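Local structure of SPCU (Pseudomonas aeruginosa, 4AKX) at residues M1-W9 / D95-H104; G38-V49 / A81-D92. The protein probably serves as the dedicated type III secretion chaperone of the phospholipase toxin ExoU, which it binds as a dimer ahead of export. One frame throughout, in Å; residues are numbered along the deposited sequence.

Contact 1 joins the N-terminal helix 2-7 to the start of the long helix 97-118, and contact 2 pairs strands 39-48 and 83-91 in the middle of the antiparallel sheet; their centres lie about 17 Å apart. Strand 83-91 is followed, after a short loop, by helix 97-118, which ties the two contacts together along the chain. They also touch in space: Leu100 CD2 approaches Ala90 CB to 3.4 Å, Leu103 CD2 meets Ala88 CB at 3.5 Å, and Ile2 CG2 lies 3.7 Å from Trp40 NE1. ExoU reaches both contacts, at Trp9 and Arg102 in 1-9/95-104 and at Arg83 and Trp87 in 38-49/81-92.

Contact 1 of 2, residues M1-W9 / D95-H104; sequences MIDTWLAQW and DDVDALNRLH
Trp5 and Gln8 converge on the side-chain oxygen of Asn101. The bond from Trp5 NE1 to Asn101 OD1, 2.9 Å long, is bent, and its donor stands well above the carbonyl plane, not on a lone pair. A weak second bond runs from Gln8 NE2 to Asn101 OD1 at 3.1 Å, the two amides lying nearly coplanar at 11°. With CG anti to the backbone N (chi1 180°), Trp5 extends its indole from helix 2-7 as a knob among Val97, Leu100, Asn101 and His104. Leu100 CB sits over one face in a CH-pi contact, 3.6 Å from the centroid of the five-membered ring. The opposite face receives Trp9 CZ3, and His104 ND1 lies at the ring edge, 3.7 Å from Trp5 CZ2. Farther out, Val97 CG2 packs 3.6 Å from Thr4 OG1, while Ile2 CD1 reaches Leu100 CD1 at 3.9 Å. Helix 2-7 and residues 97-104 of helix 97-118 cross at -67° with axes 9.5 Å apart; Asp96 is the N-cap of the latter. Trp9 NE1 is hydrogen-bonded to the backbone oxygen of Val32 of ExoU. Beneath the pair, Ile2 and Leu100 rest on Phe42 of strand 39-48, whose ring also meets that of Trp5, and Trp5 and His104 touch Leu31 of strand 31-35.

Contact 2 of 2, residues G38-V49 / A81-D92; sequences GGWLFVVELGLV and AGRLVLWAEARD
Glu45 leaves its strand with CG anti to the backbone N and then bends at chi2 (-104°), while Arg83, extended to CD, turns at chi3 (-62°); the two bends bring Glu45 OE2 and Arg83 NH1 together in a salt bridge of 3.2 Å. The hydrogen bond within it is weak. The carboxylate and guanidinium planes stand 65° apart, and Glu45 OE2 also accepts a weak bond from Gly47 N. Leu48 CD2 lies over one guanidinium face, and Arg83 NH2 forms a further salt bridge to Glu609 of ExoU. Strands 39-48 and 83-91 are antiparallel neighbours in the five-stranded sheet of this chaperone, consistent with the alpha/beta fold of class I type III secretion chaperones. Val44 and Leu86 form a hydrogen-bonded pair, Val44 N reaching Leu86 O at 2.7 Å in a nearly straight bond. Between Glu45 and Leu48 the register slips by one residue: Leu46 N bonds to Leu84 O, yet Leu84 N turns to Gly47 O at 2.9 Å, a beta bulge. Val43 CG1 touches Val85 CG1, and Leu41 CD2 comes 3.6 Å from Trp87 CE3, on the face where Trp87 NE1 bonds to the backbone oxygen of Asn65 of the second subunit. On the other face, Ala90 CB lies over the Phe42 ring, 4.1 Å from Phe42 CZ, and Leu46 CD1 meets Leu86 CD1 at 3.7 Å; Val44 and Leu46 both touch His111 of helix 97-118.

Contact 1 of 2, residues M1-W9 / D95-H104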
loop_
_atom_site.group_PDB
_atom_site.type_symbol
_atom_site.label_atom_id
_atom_site.label_comp_id
_atom_site.label_asym_id
_atom_site.label_seq_id
_atom_site.Cartn_x
_atom_site.Cartn_y
_atom_site.Cartn_z
HETATM N N MSE A 1 -20.095 15.074 -21.133
HETATM C CA MSE A 1 -20.698 13.794 -20.632
HETATM C C MSE A 1 -20.645 13.764 -19.126
HETATM O O MSE A 1 -21.439 13.080 -18.481
HETATM C CB MSE A 1 -19.978 12.589 -21.267
HETATM C CG MSE A 1 -19.776 12.822 -22.769
HETATM SE SE MSE A 1 -20.068 11.144 -23.796
HETATM C CE MSE A 1 -20.313 12.031 -25.732
ATOM N N ILE A 2 -19.707 14.515 -18.556
ATOM C CA ILE A 2 -19.674 14.766 -17.106
ATOM C C ILE A 2 -20.889 15.604 -16.651
ATOM O O ILE A 2 -21.510 15.332 -15.617
ATOM C CB ILE A 2 -18.353 15.463 -16.679
ATOM C CG1 ILE A 2 -18.277 15.615 -15.166
ATOM C CG2 ILE A 2 -18.177 16.814 -17.365
ATOM C CD1 ILE A 2 -17.971 14.308 -14.464
ATOM N N ASP A 3 -21.218 16.614 -17.448
ATOM C CA ASP A 3 -22.328 17.506 -17.198
ATOM C C ASP A 3 -23.675 16.780 -17.204
ATOM O O ASP A 3 -24.577 17.113 -16.453
ATOM C CB ASP A 3 -22.305 18.606 -18.254
ATOM C CG ASP A 3 -23.218 19.764 -17.924
ATOM O OD1 ASP A 3 -23.288 20.212 -16.747
ATOM O OD2 ASP A 3 -23.845 20.255 -18.879
ATOM N N THR A 4 -23.814 15.772 -18.042
ATOM C CA THR A 4 -24.994 14.925 -17.951
ATOM C C THR A 4 -24.938 13.882 -16.828
ATOM O O THR A 4 -25.968 13.362 -16.420
ATOM C CB THR A 4 -25.319 14.214 -19.264
ATOM O OG1 THR A 4 -26.299 13.208 -19.004
ATOM C CG2 THR A 4 -24.091 13.563 -19.835
ATOM N N TRP A 5 -23.743 13.548 -16.358
ATOM C CA TRP A 5 -23.613 12.771 -15.141
ATOM C C TRP A 5 -24.069 13.563 -13.947
ATOM O O TRP A 5 -24.876 13.100 -13.146
ATOM C CB TRP A 5 -22.178 12.343 -14.954
ATOM C CG TRP A 5 -21.961 11.530 -13.702
ATOM C CD1 TRP A 5 -22.396 10.231 -13.442
ATOM C CD2 TRP A 5 -21.234 11.933 -12.503
ATOM N NE1 TRP A 5 -22.009 9.832 -12.191
ATOM C CE2 TRP A 5 -21.302 10.805 -11.582
ATOM C CE3 TRP A 5 -20.548 13.077 -12.120
ATOM C CZ2 TRP A 5 -20.714 10.844 -10.338
ATOM C CZ3 TRP A 5 -19.970 13.115 -10.854
ATOM C CH2 TRP A 5 -20.053 12.025 -9.982
ATOM N N LEU A 6 -23.543 14.769 -13.816
ATOM C CA LEU A 6 -24.085 15.742 -12.875
ATOM C C LEU A 6 -25.608 15.897 -12.995
ATOM O O LEU A 6 -26.331 15.763 -12.011
ATOM C CB LEU A 6 -23.421 17.096 -13.094
ATOM C CG LEU A 6 -22.021 17.261 -12.521
ATOM C CD1 LEU A 6 -21.478 18.623 -12.903
ATOM C CD2 LEU A 6 -22.007 17.117 -11.012
ATOM N N ALA A 7 -26.077 16.178 -14.212
ATOM C CA ALA A 7 -27.456 16.575 -14.446
ATOM C C ALA A 7 -28.467 15.769 -13.619
ATOM O O ALA A 7 -29.473 16.309 -13.173
ATOM C CB ALA A 7 -27.777 16.486 -15.922
ATOM N N GLN A 8 -28.174 14.500 -13.377
ATOM C CA GLN A 8 -29.122 13.617 -12.699
ATOM C C GLN A 8 -29.369 13.943 -11.215
ATOM O O GLN A 8 -30.125 13.245 -10.538
ATOM C CB GLN A 8 -28.721 12.135 -12.869
ATOM C CG GLN A 8 -27.406 11.740 -12.211
ATOM C CD GLN A 8 -26.890 10.384 -12.673
ATOM O OE1 GLN A 8 -27.530 9.678 -13.457
ATOM N NE2 GLN A 8 -25.721 10.016 -12.181
ATOM N N TRP A 9 -28.718 14.976 -10.704
ATOM C CA TRP A 9 -28.988 15.416 -9.348
ATOM C C TRP A 9 -29.421 16.828 -9.413
ATOM O O TRP A 9 -29.496 17.512 -8.397
ATOM C CB TRP A 9 -27.754 15.267 -8.470
ATOM C CG TRP A 9 -27.332 13.831 -8.287
ATOM C CD1 TRP A 9 -28.089 12.789 -7.775
ATOM C CD2 TRP A 9 -26.041 13.226 -8.628
ATOM N NE1 TRP A 9 -27.367 11.621 -7.760
ATOM C CE2 TRP A 9 -26.137 11.821 -8.256
ATOM C CE3 TRP A 9 -24.858 13.698 -9.158
ATOM C CZ2 TRP A 9 -25.085 10.949 -8.418
ATOM C CZ3 TRP A 9 -23.799 12.804 -9.320
ATOM C CH2 TRP A 9 -23.913 11.462 -8.960
ATOM N N ASP A 95 -15.298 7.489 -21.176
ATOM C CA ASP A 95 -16.317 7.203 -20.161
ATOM C C ASP A 95 -17.638 7.922 -20.425
ATOM O O ASP A 95 -17.707 8.824 -21.263
ATOM C CB ASP A 95 -15.792 7.563 -18.771
ATOM C CG ASP A 95 -14.385 7.027 -18.514
ATOM O OD1 ASP A 95 -14.114 5.850 -18.857
ATOM O OD2 ASP A 95 -13.551 7.783 -17.958
ATOM N N ASP A 96 -18.687 7.505 -19.716
ATOM C CA ASP A 96 -20.012 8.140 -19.811
ATOM C C ASP A 96 -20.845 7.891 -18.536
ATOM O O ASP A 96 -20.352 7.273 -17.587
ATOM C CB ASP A 96 -20.756 7.663 -21.071
ATOM C CG ASP A 96 -21.548 6.396 -20.836
ATOM O OD1 ASP A 96 -20.984 5.286 -20.992
ATOM O OD2 ASP A 96 -22.747 6.518 -20.501
ATOM N N VAL A 97 -22.092 8.370 -18.518
ATOM C CA VAL A 97 -22.916 8.354 -17.296
ATOM C C VAL A 97 -22.877 7.023 -16.533
ATOM O O VAL A 97 -22.486 6.988 -15.362
ATOM C CB VAL A 97 -24.383 8.789 -17.560
ATOM C CG1 VAL A 97 -25.245 8.582 -16.315
ATOM C CG2 VAL A 97 -24.436 10.241 -18.014
ATOM N N ASP A 98 -23.275 5.934 -17.189
ATOM C CA ASP A 98 -23.284 4.618 -16.539
ATOM C C ASP A 98 -21.891 4.314 -15.977
ATOM O O ASP A 98 -21.737 3.958 -14.805
ATOM C CB ASP A 98 -23.742 3.520 -17.511
ATOM C CG ASP A 98 -25.142 3.804 -18.136
ATOM O OD1 ASP A 98 -25.692 4.928 -17.949
ATOM O OD2 ASP A 98 -25.689 2.895 -18.824
ATOM N N ALA A 99 -20.870 4.538 -16.789
ATOM C CA ALA A 99 -19.513 4.278 -16.358
ATOM C C ALA A 99 -19.077 5.109 -15.164
ATOM O O ALA A 99 -18.467 4.564 -14.240
ATOM C CB ALA A 99 -18.544 4.441 -17.509
ATOM N N LEU A 100 -19.352 6.417 -15.182
ATOM C CA LEU A 100 -19.048 7.282 -14.005
ATOM C C LEU A 100 -19.801 6.833 -12.770
ATOM O O LEU A 100 -19.239 6.763 -11.689
ATOM C CB LEU A 100 -19.342 8.759 -14.268
ATOM C CG LEU A 100 -18.619 9.367 -15.463
ATOM C CD1 LEU A 100 -19.121 10.770 -15.742
ATOM C CD2 LEU A 100 -17.127 9.377 -15.216
ATOM N N ASN A 101 -21.066 6.479 -12.946
ATOM C CA ASN A 101 -21.818 5.885 -11.867
ATOM C C ASN A 101 -21.171 4.667 -11.242
ATOM O O ASN A 101 -21.235 4.499 -10.021
ATOM C CB ASN A 101 -23.227 5.593 -12.306
ATOM C CG ASN A 101 -24.068 6.799 -12.241
ATOM O OD1 ASN A 101 -23.808 7.683 -11.433
ATOM N ND2 ASN A 101 -25.026 6.905 -13.127
ATOM N N ARG A 102 -20.526 3.841 -12.067
ATOM C CA ARG A 102 -19.719 2.733 -11.558
ATOM C C ARG A 102 -18.523 3.182 -10.714
ATOM O O ARG A 102 -18.427 2.827 -9.536
ATOM C CB ARG A 102 -19.266 1.809 -12.688
ATOM C CG ARG A 102 -20.261 0.695 -12.977
ATOM C CD ARG A 102 -19.657 -0.400 -13.851
ATOM N NE ARG A 102 -19.732 -0.076 -15.282
ATOM C CZ ARG A 102 -20.864 -0.008 -15.991
ATOM N NH1 ARG A 102 -22.047 -0.220 -15.415
ATOM N NH2 ARG A 102 -20.812 0.290 -17.285
ATOM N N LEU A 103 -17.620 3.965 -11.301
ATOM C CA LEU A 103 -16.505 4.507 -10.536
ATOM C C LEU A 103 -17.001 4.940 -9.169
ATOM O O LEU A 103 -16.531 4.461 -8.146
ATOM C CB LEU A 103 -15.848 5.695 -11.250
ATOM C CG LEU A 103 -15.081 5.418 -12.546
ATOM C CD1 LEU A 103 -14.608 6.701 -13.197
ATOM C CD2 LEU A 103 -13.909 4.473 -12.304
ATOM N N HIS A 104 -18.005 5.798 -9.147
ATOM C CA HIS A 104 -18.457 6.348 -7.899
ATOM C C HIS A 104 -18.762 5.253 -6.910
ATOM O O HIS A 104 -18.259 5.283 -5.774
ATOM C CB HIS A 104 -19.656 7.233 -8.120
ATOM C CG HIS A 104 -19.957 8.133 -6.964
ATOM N ND1 HIS A 104 -20.873 9.112 -7.036
ATOM C CD2 HIS A 104 -19.431 8.177 -5.669
ATOM C CE1 HIS A 104 -20.931 9.760 -5.851
ATOM N NE2 HIS A 104 -20.043 9.192 -5.019
#

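Contact 2 of 2, residues G38-V49 / A81-D92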
loop_
_atom_site.group_PDB
_atom_site.type_symbol
_atom_site.label_atom_id
_atom_site.label_comp_id
_atom_site.label_asym_id
_atom_site.label_seq_id
_atom_site.Cartn_x
_atom_site.Cartn_y
_atom_site.Cartn_z
ATOM N N GLY A 38 -7.553 15.964 -20.096
ATOM C CA GLY A 38 -8.711 15.551 -20.865
ATOM C C GLY A 38 -9.480 14.532 -20.074
ATOM O O GLY A 38 -9.684 13.403 -20.524
ATOM N N GLY A 39 -9.881 14.931 -18.874
ATOM C CA GLY A 39 -10.583 14.043 -17.965
ATOM C C GLY A 39 -10.617 14.574 -16.555
ATOM O O GLY A 39 -9.890 15.504 -16.218
ATOM N N TRP A 40 -11.484 13.991 -15.737
ATOM C CA TRP A 40 -11.597 14.341 -14.331
ATOM C C TRP A 40 -11.014 13.237 -13.469
ATOM O O TRP A 40 -10.982 12.084 -13.871
ATOM C CB TRP A 40 -13.056 14.523 -13.982
ATOM C CG TRP A 40 -13.681 15.745 -14.590
ATOM C CD1 TRP A 40 -14.191 15.900 -15.884
ATOM C CD2 TRP A 40 -13.948 17.007 -13.923
ATOM N NE1 TRP A 40 -14.721 17.161 -16.050
ATOM C CE2 TRP A 40 -14.595 17.873 -14.913
ATOM C CE3 TRP A 40 -13.725 17.496 -12.640
ATOM C CZ2 TRP A 40 -14.970 19.161 -14.617
ATOM C CZ3 TRP A 40 -14.099 18.802 -12.351
ATOM C CH2 TRP A 40 -14.715 19.615 -13.314
ATOM N N LEU A 41 -10.589 13.578 -12.260
ATOM C CA LEU A 41 -10.021 12.631 -11.347
ATOM C C LEU A 41 -10.933 12.543 -10.133
ATOM O O LEU A 41 -11.025 13.523 -9.380
ATOM C CB LEU A 41 -8.676 13.172 -10.893
ATOM C CG LEU A 41 -7.532 12.269 -10.429
ATOM C CD1 LEU A 41 -6.464 13.093 -9.732
ATOM C CD2 LEU A 41 -8.023 11.209 -9.500
ATOM N N PHE A 42 -11.619 11.401 -9.931
ATOM C CA PHE A 42 -12.442 11.244 -8.711
ATOM C C PHE A 42 -11.585 10.638 -7.638
ATOM O O PHE A 42 -10.774 9.764 -7.930
ATOM C CB PHE A 42 -13.702 10.378 -8.904
ATOM C CG PHE A 42 -14.592 10.815 -10.043
ATOM C CD1 PHE A 42 -14.513 12.097 -10.572
ATOM C CD2 PHE A 42 -15.527 9.934 -10.580
ATOM C CE1 PHE A 42 -15.302 12.475 -11.633
ATOM C CE2 PHE A 42 -16.325 10.322 -11.635
ATOM C CZ PHE A 42 -16.202 11.591 -12.161
ATOM N N VAL A 43 -11.817 11.064 -6.397
ATOM C CA VAL A 43 -10.974 10.721 -5.264
ATOM C C VAL A 43 -11.831 10.669 -4.005
ATOM O O VAL A 43 -12.715 11.496 -3.803
ATOM C CB VAL A 43 -9.934 11.831 -4.997
ATOM C CG1 VAL A 43 -9.193 11.570 -3.702
ATOM C CG2 VAL A 43 -8.967 11.973 -6.150
ATOM N N VAL A 44 -11.531 9.732 -3.127
ATOM C CA VAL A 44 -12.206 9.653 -1.850
ATOM C C VAL A 44 -11.149 9.524 -0.743
ATOM O O VAL A 44 -10.117 8.873 -0.909
ATOM C CB VAL A 44 -13.241 8.518 -1.855
ATOM C CG1 VAL A 44 -13.611 8.089 -0.450
ATOM C CG2 VAL A 44 -14.471 8.991 -2.585
ATOM N N GLU A 45 -11.381 10.215 0.351
ATOM C CA GLU A 45 -10.390 10.386 1.365
ATOM C C GLU A 45 -10.703 9.380 2.467
ATOM O O GLU A 45 -11.862 9.151 2.793
ATOM C CB GLU A 45 -10.462 11.826 1.879
ATOM C CG GLU A 45 -9.517 12.151 3.028
ATOM C CD GLU A 45 -10.191 12.232 4.407
ATOM O OE1 GLU A 45 -11.427 12.407 4.496
ATOM O OE2 GLU A 45 -9.467 12.147 5.421
ATOM N N LEU A 46 -9.671 8.768 3.030
ATOM C CA LEU A 46 -9.857 7.831 4.109
ATOM C C LEU A 46 -9.135 8.205 5.406
ATOM O O LEU A 46 -9.045 7.385 6.306
ATOM C CB LEU A 46 -9.431 6.444 3.655
ATOM C CG LEU A 46 -10.435 5.675 2.779
ATOM C CD1 LEU A 46 -9.789 4.473 2.101
ATOM C CD2 LEU A 46 -11.643 5.224 3.601
ATOM N N GLY A 47 -8.638 9.438 5.519
ATOM C CA GLY A 47 -7.752 9.811 6.645
ATOM C C GLY A 47 -6.246 9.538 6.480
ATOM O O GLY A 47 -5.804 8.813 5.580
ATOM N N LEU A 48 -5.452 10.133 7.365
ATOM C CA LEU A 48 -4.005 9.917 7.380
ATOM C C LEU A 48 -3.708 8.482 7.748
ATOM O O LEU A 48 -4.326 7.926 8.661
ATOM C CB LEU A 48 -3.320 10.853 8.396
ATOM C CG LEU A 48 -3.394 12.355 8.106
ATOM C CD1 LEU A 48 -2.668 13.189 9.138
ATOM C CD2 LEU A 48 -2.858 12.671 6.719
ATOM N N VAL A 49 -2.743 7.890 7.051
ATOM C CA VAL A 49 -2.295 6.562 7.380
ATOM C C VAL A 49 -1.940 6.471 8.858
ATOM O O VAL A 49 -1.255 7.345 9.414
ATOM C CB VAL A 49 -1.108 6.137 6.523
ATOM C CG1 VAL A 49 -0.652 4.750 6.920
ATOM C CG2 VAL A 49 -1.485 6.112 5.065
ATOM N N ALA A 81 0.937 14.292 1.654
ATOM C CA ALA A 81 0.731 14.566 3.059
ATOM C C ALA A 81 0.466 13.281 3.842
ATOM O O ALA A 81 0.322 13.315 5.052
ATOM C CB ALA A 81 -0.392 15.570 3.253
ATOM N N GLY A 82 0.462 12.144 3.173
ATOM C CA GLY A 82 0.331 10.887 3.887
ATOM C C GLY A 82 -1.116 10.501 4.095
ATOM O O GLY A 82 -1.433 9.680 4.948
ATOM N N ARG A 83 -1.997 11.096 3.291
ATOM C CA ARG A 83 -3.430 10.883 3.399
ATOM C C ARG A 83 -3.822 9.785 2.474
ATOM O O ARG A 83 -3.494 9.825 1.279
ATOM C CB ARG A 83 -4.191 12.137 3.027
ATOM C CG ARG A 83 -5.667 12.078 3.413
ATOM C CD ARG A 83 -6.399 13.379 3.073
ATOM N NE ARG A 83 -5.853 14.490 3.813
ATOM C CZ ARG A 83 -6.033 14.640 5.109
ATOM N NH1 ARG A 83 -6.746 13.745 5.773
ATOM N NH2 ARG A 83 -5.503 15.675 5.741
ATOM N N LEU A 84 -4.515 8.792 3.038
ATOM C CA LEU A 84 -4.879 7.556 2.327
ATOM C C LEU A 84 -6.113 7.760 1.462
ATOM O O LEU A 84 -7.144 8.237 1.930
ATOM C CB LEU A 84 -5.115 6.427 3.312
ATOM C CG LEU A 84 -4.597 5.113 2.752
ATOM C CD1 LEU A 84 -4.659 4.090 3.859
ATOM C CD2 LEU A 84 -5.450 4.656 1.590
ATOM N N VAL A 85 -5.991 7.420 0.192
ATOM C CA VAL A 85 -6.890 7.931 -0.819
ATOM C C VAL A 85 -7.286 6.811 -1.767
ATOM O O VAL A 85 -6.468 5.939 -2.091
ATOM C CB VAL A 85 -6.212 9.056 -1.621
ATOM C CG1 VAL A 85 -6.960 9.311 -2.908
ATOM C CG2 VAL A 85 -6.126 10.322 -0.803
ATOM N N LEU A 86 -8.548 6.796 -2.168
ATOM C CA LEU A 86 -8.971 5.917 -3.200
ATOM C C LEU A 86 -9.233 6.834 -4.324
ATOM O O LEU A 86 -9.801 7.882 -4.114
ATOM C CB LEU A 86 -10.262 5.261 -2.812
ATOM C CG LEU A 86 -10.144 4.128 -1.821
ATOM C CD1 LEU A 86 -11.485 3.856 -1.144
ATOM C CD2 LEU A 86 -9.669 2.887 -2.534
ATOM N N TRP A 87 -8.829 6.472 -5.528
ATOM C CA TRP A 87 -9.109 7.344 -6.657
ATOM C C TRP A 87 -9.315 6.584 -7.895
ATOM O O TRP A 87 -8.918 5.430 -7.974
ATOM C CB TRP A 87 -7.990 8.350 -6.874
ATOM C CG TRP A 87 -6.667 7.738 -7.261
ATOM C CD1 TRP A 87 -5.702 7.209 -6.403
ATOM C CD2 TRP A 87 -6.097 7.612 -8.581
ATOM N NE1 TRP A 87 -4.600 6.775 -7.103
ATOM C CE2 TRP A 87 -4.765 6.992 -8.402
ATOM C CE3 TRP A 87 -6.518 7.926 -9.851
ATOM C CZ2 TRP A 87 -3.934 6.711 -9.465
ATOM C CZ3 TRP A 87 -5.652 7.634 -10.942
ATOM C CH2 TRP A 87 -4.401 7.035 -10.745
ATOM N N ALA A 88 -9.976 7.219 -8.862
ATOM C CA ALA A 88 -10.098 6.687 -10.220
ATOM C C ALA A 88 -9.999 7.843 -11.139
ATOM O O ALA A 88 -10.052 8.981 -10.700
ATOM C CB ALA A 88 -11.436 5.984 -10.423
ATOM N N GLU A 89 -9.948 7.555 -12.423
ATOM C CA GLU A 89 -9.653 8.549 -13.420
ATOM C C GLU A 89 -10.687 8.427 -14.502
ATOM O O GLU A 89 -10.753 7.422 -15.204
ATOM C CB GLU A 89 -8.257 8.279 -13.986
ATOM C CG GLU A 89 -7.955 8.921 -15.321
ATOM C CD GLU A 89 -8.055 10.433 -15.274
ATOM O OE1 GLU A 89 -8.668 10.943 -14.306
ATOM O OE2 GLU A 89 -7.523 11.108 -16.197
ATOM N N ALA A 90 -11.534 9.433 -14.611
ATOM C CA ALA A 90 -12.542 9.467 -15.671
ATOM C C ALA A 90 -12.074 10.316 -16.831
ATOM O O ALA A 90 -11.803 11.508 -16.662
ATOM C CB ALA A 90 -13.837 10.012 -15.127
ATOM N N ARG A 91 -11.958 9.698 -18.003
ATOM C CA ARG A 91 -11.550 10.426 -19.210
ATOM C C ARG A 91 -12.758 10.963 -19.946
ATOM O O ARG A 91 -13.823 10.345 -19.929
ATOM C CB ARG A 91 -10.728 9.535 -20.153
ATOM C CG ARG A 91 -9.282 9.240 -19.630
ATOM C CD ARG A 91 -8.539 8.410 -20.665
ATOM N NE ARG A 91 -8.688 6.953 -20.435
ATOM C CZ ARG A 91 -8.536 6.024 -21.381
ATOM N NH1 ARG A 91 -8.251 6.384 -22.646
ATOM N NH2 ARG A 91 -8.687 4.729 -21.065
ATOM N N ASP A 92 -12.592 12.117 -20.589
ATOM C CA ASP A 92 -13.535 12.566 -21.615
ATOM C C ASP A 92 -13.395 11.649 -22.834
ATOM O O ASP A 92 -12.364 10.989 -23.017
ATOM C CB ASP A 92 -13.288 14.033 -22.004
ATOM C CG ASP A 92 -13.346 14.986 -20.805
ATOM O OD1 ASP A 92 -13.800 14.573 -19.713
ATOM O OD2 ASP A 92 -12.933 16.158 -20.963
#